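Local coordinates for protein teichoic acid D-alanine hydrolase (Staphylococcus aureus, PDB 5ZH8) that removes D-alanyl esters from wall teichoic acid and lipoteichoic acid in the cell envelope, and influences methicillin resistance, autolysis and cell wall structure, at residues V53-E58 against I239-K244; E225-G228 against E233-Y236. All blocks are in the same frame, centred on the assembly; numbering follows the deposited sequence.

Contact 1 of 2, residues V53-E58 against I239-K244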
ATOM      1  N   VAL A  53      16.583  21.227 -19.642  1.00 72.07           N
ATOM      2  CA  VAL A  53      15.897  22.208 -20.487  1.00 75.86           C
ATOM      3  C   VAL A  53      16.681  22.412 -21.780  1.00 77.88           C
ATOM      4  O   VAL A  53      16.102  22.385 -22.866  1.00 79.38           O
ATOM      5  CB  VAL A  53      15.681  23.567 -19.767  1.00 78.53           C
ATOM      6  CG1 VAL A  53      15.223  24.649 -20.741  1.00 82.50           C
ATOM      7  CG2 VAL A  53      14.675  23.424 -18.631  1.00 77.66           C
ATOM      8  N   ASP A  54      17.995  22.587 -21.659  1.00 78.42           N
ATOM      9  CA  ASP A  54      18.850  22.834 -22.819  1.00 80.61           C
ATOM     10  C   ASP A  54      18.939  21.601 -23.712  1.00 79.15           C
ATOM     11  O   ASP A  54      18.959  21.707 -24.941  1.00 81.19           O
ATOM     12  CB  ASP A  54      20.251  23.256 -22.382  1.00 80.85           C
ATOM     13  CG  ASP A  54      21.146  23.554 -23.557  1.00 83.14           C
ATOM     14  OD1 ASP A  54      20.971  24.618 -24.190  1.00 86.89           O
ATOM     15  OD2 ASP A  54      22.015  22.713 -23.863  1.00 81.78           O
ATOM     16  N   ARG A  55      18.993  20.439 -23.075  1.00 76.14           N
ATOM     17  CA  ARG A  55      19.012  19.162 -23.772  1.00 74.82           C
ATOM     18  C   ARG A  55      17.755  18.959 -24.622  1.00 76.35           C
ATOM     19  O   ARG A  55      17.833  18.437 -25.734  1.00 76.64           O
ATOM     20  CB  ARG A  55      19.135  18.030 -22.747  1.00 71.03           C
ATOM     21  CG  ARG A  55      19.279  16.642 -23.347  1.00 69.12           C
ATOM     22  CD  ARG A  55      18.858  15.578 -22.357  1.00 66.09           C
ATOM     23  NE  ARG A  55      18.627  14.293 -23.007  1.00 64.70           N
ATOM     24  CZ  ARG A  55      19.575  13.456 -23.409  1.00 63.71           C
ATOM     25  NH1 ARG A  55      20.865  13.735 -23.230  1.00 63.95           N
ATOM     26  NH2 ARG A  55      19.216  12.320 -23.997  1.00 62.80           N
ATOM     27  N   ASN A  56      16.603  19.375 -24.095  1.00 77.65           N
ATOM     28  CA  ASN A  56      15.320  19.120 -24.744  1.00 79.30           C
ATOM     29  C   ASN A  56      14.742  20.348 -25.461  1.00 84.66           C
ATOM     30  O   ASN A  56      13.528  20.460 -25.604  1.00 86.42           O
ATOM     31  CB  ASN A  56      14.318  18.592 -23.706  1.00 76.81           C
ATOM     32  CG  ASN A  56      14.712  17.227 -23.149  1.00 72.84           C
ATOM     33  OD1 ASN A  56      15.108  16.331 -23.893  1.00 71.60           O
ATOM     34  ND2 ASN A  56      14.592  17.063 -21.839  1.00 70.55           N
ATOM     35  N   LYS A  57      15.595  21.257 -25.935  1.00 88.48           N
ATOM     36  CA  LYS A  57      15.106  22.435 -26.670  1.00 93.75           C
ATOM     37  C   LYS A  57      14.527  22.040 -28.027  1.00 96.07           C
ATOM     38  O   LYS A  57      13.410  22.442 -28.364  1.00 98.39           O
ATOM     39  CB  LYS A  57      16.180  23.522 -26.823  1.00 96.54           C
ATOM     40  CG  LYS A  57      17.391  23.165 -27.672  1.00 97.35           C
ATOM     41  CD  LYS A  57      18.523  24.164 -27.463  1.00 99.71           C
ATOM     42  CE  LYS A  57      19.897  23.559 -27.747  1.00 98.71           C
ATOM     43  NZ  LYS A  57      20.223  23.545 -29.204  1.00101.65           N
ATOM     44  N   GLU A  58      15.274  21.237 -28.784  1.00 95.95           N
ATOM     45  CA  GLU A  58      14.851  20.806 -30.114  1.00 98.22           C
ATOM     46  C   GLU A  58      14.411  19.332 -30.153  1.00 95.53           C
ATOM     47  O   GLU A  58      14.197  18.780 -31.233  1.00 96.76           O
ATOM     48  CB  GLU A  58      15.968  21.058 -31.118  1.00100.58           C
ATOM     49  N   ILE A 239      24.999   6.801 -19.070  1.00 48.36           N
ATOM     50  CA  ILE A 239      24.095   5.632 -19.151  1.00 46.97           C
ATOM     51  C   ILE A 239      23.007   5.811 -20.207  1.00 47.71           C
ATOM     52  O   ILE A 239      22.937   5.040 -21.162  1.00 47.92           O
ATOM     53  CB  ILE A 239      23.424   5.325 -17.791  1.00 45.33           C
ATOM     54  CG1 ILE A 239      24.477   5.020 -16.718  1.00 44.82           C
ATOM     55  CG2 ILE A 239      22.451   4.153 -17.921  1.00 44.34           C
ATOM     56  CD1 ILE A 239      23.957   5.126 -15.300  1.00 43.94           C
ATOM     57  N   GLY A 240      22.162   6.828 -20.026  1.00 48.42           N
ATOM     58  CA  GLY A 240      20.990   7.052 -20.878  1.00 49.18           C
ATOM     59  C   GLY A 240      21.269   6.985 -22.363  1.00 50.85           C
ATOM     60  O   GLY A 240      20.633   6.214 -23.085  1.00 50.72           O
ATOM     61  N   ASP A 241      22.233   7.786 -22.811  1.00 52.50           N
ATOM     62  CA  ASP A 241      22.572   7.887 -24.233  1.00 54.63           C
ATOM     63  C   ASP A 241      23.422   6.724 -24.746  1.00 54.79           C
ATOM     64  O   ASP A 241      23.093   6.146 -25.780  1.00 55.69           O
ATOM     65  CB  ASP A 241      23.240   9.237 -24.545  1.00 56.45           C
ATOM     66  CG  ASP A 241      22.286  10.410 -24.390  1.00 57.08           C
ATOM     67  OD1 ASP A 241      21.066  10.177 -24.206  1.00 56.10           O
ATOM     68  OD2 ASP A 241      22.758  11.564 -24.455  1.00 58.27           O
ATOM     69  N   PRO A 242      24.517   6.374 -24.040  1.00 54.34           N
ATOM     70  CA  PRO A 242      25.287   5.188 -24.439  1.00 54.57           C
ATOM     71  C   PRO A 242      24.444   3.930 -24.647  1.00 53.82           C
ATOM     72  O   PRO A 242      24.689   3.191 -25.599  1.00 55.00           O
ATOM     73  CB  PRO A 242      26.257   4.993 -23.275  1.00 53.10           C
ATOM     74  CG  PRO A 242      26.497   6.374 -22.781  1.00 53.57           C
ATOM     75  CD  PRO A 242      25.202   7.118 -22.965  1.00 53.89           C
ATOM     76  N   LEU A 243      23.461   3.695 -23.781  1.00 52.33           N
ATOM     77  CA  LEU A 243      22.612   2.507 -23.899  1.00 51.96           C
ATOM     78  C   LEU A 243      21.284   2.780 -24.622  1.00 52.99           C
ATOM     79  O   LEU A 243      20.357   1.984 -24.523  1.00 52.42           O
ATOM     80  CB  LEU A 243      22.368   1.894 -22.519  1.00 49.84           C
ATOM     81  CG  LEU A 243      23.618   1.541 -21.703  1.00 49.37           C
ATOM     82  CD1 LEU A 243      23.233   0.734 -20.471  1.00 47.63           C
ATOM     83  CD2 LEU A 243      24.650   0.785 -22.530  1.00 50.75           C
ATOM     84  N   LYS A 244      21.216   3.887 -25.366  1.00 55.14           N
ATOM     85  CA  LYS A 244      20.061   4.234 -26.208  1.00 56.71           C
ATOM     86  C   LYS A 244      18.724   4.060 -25.498  1.00 55.15           C
ATOM     87  O   LYS A 244      17.781   3.488 -26.046  1.00 55.24           O
ATOM     88  CB  LYS A 244      20.076   3.424 -27.510  1.00 58.90           C
ATOM     89  CG  LYS A 244      21.229   3.770 -28.439  1.00 61.57           C
ATOM     90  CD  LYS A 244      21.162   3.001 -29.755  1.00 64.09           C
ATOM     91  CE  LYS A 244      22.160   3.548 -30.772  1.00 66.99           C
ATOM     92  NZ  LYS A 244      23.553   3.591 -30.236  1.00 66.52           N
TER

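Contact 2 of 2, residues E225-G228 against E233-Y236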
ATOM      1  N   GLU A 225      28.906  16.318  -6.870  1.00 57.99           N
ATOM      2  CA  GLU A 225      30.030  17.065  -6.303  1.00 60.10           C
ATOM      3  C   GLU A 225      31.370  16.642  -6.908  1.00 59.64           C
ATOM      4  O   GLU A 225      32.190  17.494  -7.211  1.00 61.59           O
ATOM      5  CB  GLU A 225      30.069  16.885  -4.778  1.00 60.94           C
ATOM      6  CG  GLU A 225      30.986  17.850  -4.045  1.00 63.76           C
ATOM      7  CD  GLU A 225      30.464  19.273  -4.027  1.00 66.45           C
ATOM      8  OE1 GLU A 225      29.219  19.464  -4.012  1.00 66.43           O
ATOM      9  OE2 GLU A 225      31.307  20.203  -4.017  1.00 68.66           O
ATOM     10  N   VAL A 226      31.585  15.335  -7.073  1.00 57.51           N
ATOM     11  CA  VAL A 226      32.859  14.825  -7.601  1.00 57.19           C
ATOM     12  C   VAL A 226      33.002  15.085  -9.090  1.00 56.97           C
ATOM     13  O   VAL A 226      34.112  15.306  -9.570  1.00 58.34           O
ATOM     14  CB  VAL A 226      33.069  13.312  -7.350  1.00 55.50           C
ATOM     15  CG1 VAL A 226      33.083  13.001  -5.864  1.00 55.94           C
ATOM     16  CG2 VAL A 226      32.036  12.474  -8.082  1.00 53.67           C
ATOM     17  N   THR A 227      31.887  15.054  -9.814  1.00 55.63           N
ATOM     18  CA  THR A 227      31.888  15.263 -11.260  1.00 55.60           C
ATOM     19  C   THR A 227      31.745  16.740 -11.631  1.00 57.75           C
ATOM     20  O   THR A 227      32.036  17.131 -12.763  1.00 58.59           O
ATOM     21  CB  THR A 227      30.743  14.490 -11.944  1.00 53.74           C
ATOM     22  OG1 THR A 227      29.476  15.019 -11.527  1.00 53.86           O
ATOM     23  CG2 THR A 227      30.804  13.005 -11.602  1.00 51.63           C
ATOM     24  N   GLY A 228      31.285  17.554 -10.682  1.00 58.76           N
ATOM     25  CA  GLY A 228      30.976  18.949 -10.949  1.00 61.15           C
ATOM     26  C   GLY A 228      29.861  19.118 -11.966  1.00 61.15           C
ATOM     27  O   GLY A 228      29.772  20.151 -12.616  1.00 63.44           O
ATOM     28  N   GLU A 233      22.763  15.050 -16.049  1.00 53.94           N
ATOM     29  CA  GLU A 233      23.807  15.024 -17.059  1.00 54.77           C
ATOM     30  C   GLU A 233      24.650  13.760 -16.929  1.00 52.83           C
ATOM     31  O   GLU A 233      24.939  13.101 -17.927  1.00 52.61           O
ATOM     32  CB  GLU A 233      24.693  16.260 -16.934  1.00 57.03           C
ATOM     33  CG  GLU A 233      25.693  16.416 -18.064  1.00 58.40           C
ATOM     34  CD  GLU A 233      26.340  17.782 -18.098  1.00 61.35           C
ATOM     35  OE1 GLU A 233      25.995  18.649 -17.255  1.00 62.58           O
ATOM     36  OE2 GLU A 233      27.211  17.982 -18.966  1.00 62.83           O
ATOM     37  N   ASN A 234      25.040  13.424 -15.702  1.00 51.69           N
ATOM     38  CA  ASN A 234      25.815  12.218 -15.470  1.00 50.35           C
ATOM     39  C   ASN A 234      25.040  10.992 -15.942  1.00 49.13           C
ATOM     40  O   ASN A 234      25.613  10.113 -16.586  1.00 48.66           O
ATOM     41  CB  ASN A 234      26.207  12.080 -13.994  1.00 49.71           C
ATOM     42  CG  ASN A 234      27.398  12.958 -13.609  1.00 51.24           C
ATOM     43  OD1 ASN A 234      27.334  13.730 -12.654  1.00 52.08           O
ATOM     44  ND2 ASN A 234      28.506  12.814 -14.333  1.00 51.94           N
ATOM     45  N   TYR A 235      23.740  10.942 -15.645  1.00 48.98           N
ATOM     46  CA  TYR A 235      22.906   9.825 -16.100  1.00 47.87           C
ATOM     47  C   TYR A 235      22.846   9.723 -17.625  1.00 48.80           C
ATOM     48  O   TYR A 235      23.017   8.641 -18.180  1.00 48.05           O
ATOM     49  CB  TYR A 235      21.473   9.903 -15.568  1.00 47.56           C
ATOM     50  CG  TYR A 235      20.543   9.033 -16.393  1.00 47.13           C
ATOM     51  CD1 TYR A 235      20.453   7.661 -16.172  1.00 45.30           C
ATOM     52  CD2 TYR A 235      19.797   9.577 -17.437  1.00 48.69           C
ATOM     53  CE1 TYR A 235      19.632   6.867 -16.949  1.00 45.00           C
ATOM     54  CE2 TYR A 235      18.974   8.783 -18.220  1.00 48.32           C
ATOM     55  CZ  TYR A 235      18.900   7.434 -17.969  1.00 46.52           C
ATOM     56  OH  TYR A 235      18.084   6.664 -18.754  1.00 46.89           O
ATOM     57  N   TYR A 236      22.570  10.832 -18.300  1.00 50.71           N
ATOM     58  CA  TYR A 236      22.430  10.791 -19.759  1.00 52.18           C
ATOM     59  C   TYR A 236      23.759  10.510 -20.466  1.00 52.97           C
ATOM     60  O   TYR A 236      23.833   9.643 -21.341  1.00 52.99           O
ATOM     61  CB  TYR A 236      21.788  12.071 -20.313  1.00 54.29           C
ATOM     62  CG  TYR A 236      20.277  12.024 -20.323  1.00 54.16           C
ATOM     63  CD1 TYR A 236      19.586  11.156 -21.164  1.00 53.86           C
ATOM     64  CD2 TYR A 236      19.540  12.810 -19.453  1.00 54.51           C
ATOM     65  CE1 TYR A 236      18.203  11.108 -21.164  1.00 53.75           C
ATOM     66  CE2 TYR A 236      18.154  12.765 -19.438  1.00 54.48           C
ATOM     67  CZ  TYR A 236      17.489  11.912 -20.296  1.00 54.13           C
ATOM     68  OH  TYR A 236      16.114  11.865 -20.300  1.00 54.23           O
TER

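Contact 1 of 2, residues V53-E58 against I239-K244
R55 and D241 form a two-pronged salt bridge that shows how one ion pair can join segments whose backbones stay far apart: even the nearest CA atoms, those of R55 and D241, are separated by 11.8 Å. The gap is spanned by the arginine, whose CG stands anti to the backbone N (chi1 -175°) and whose chain then runs extended to NE. The two side chains approach from opposite directions, and the guanidinium meets the carboxylate end-on. R55 NH2 gives a 2.8 Å hydrogen bond to the syn lone pair of D241 OD1. R55 NH1 reaches D241 OD2 at 3.1 Å with an N-H...O angle of 169°, again on the syn side. The two flat groups are nearly coplanar, their planes 28° apart.

Two further interactions steady the arginine: NH1 also bonds to Y51 OH, and Y236 engages the guanidinium in a cation-pi contact. On the acid's side, K244 N bonds to D241 O at 3.0 Å in a Schellman motif.

Because this is a surface contact, solvent probably weakens the attraction of the charges; the paired bonds nevertheless fix the rotation of both groups and tie helix 47-55 to the D241-K244 turn.

Contact 2 of 2, residues E225-G228 against E233-Y236
T227 and N234 face each other from opposite directions, the threonine beta-branch set against the end of the asparagine side chain. With CG anti to its carbonyl carbon (chi1 -79°), N234 lays the outer end of its amide against T227 CB, whose distances to the modelled N234 OD1 and ND2 are 3.6 and 3.7 Å. The branches of T227 meet that end unequally: OG1 is much closer to one corner of the amide than the methyl CG2 is to either. T227 OG1 and the modelled N234 OD1 are 2.7 Å apart. The amide is probably turned over in the model, and with it turned back this approach may be a hydrogen bond. The hydroxyl has its strongest partner within its own helix, hydrogen-bonding to I223 O, and it is also bonded to K229 N just past the helix end. T227 packs in addition on L140 of helix 129-142.

The first helix stops at G228, which adopts positive phi, and E233 N then bonds to S230 OG early in the second. The arrangement is one of two consecutive helices, 213-227 and 231-240, joined by a short linker, in what is probably the helical part of a beta-lactamase-type fold.

In the fold
Both contacts draw on helix 231-240, contact 2 from its middle and contact 1 from its far end, and their centres lie 14 Å apart on the same side of the chain's centre. Along the sequence the order is 53-58, 225-228, 233-236, 239-244, so the local helix-helix contact of contact 2 falls within the much longer span bridged by contact 1. The two are continuous through the backbone of helix 231-240, while through space R55 of contact 1 packs on Y236 of contact 2. E253 receives bonds from both N56 and Y236. Helix 231-240 is thus held at one side by helix 213-227 and near its later end by the amino-terminal helix 47-55.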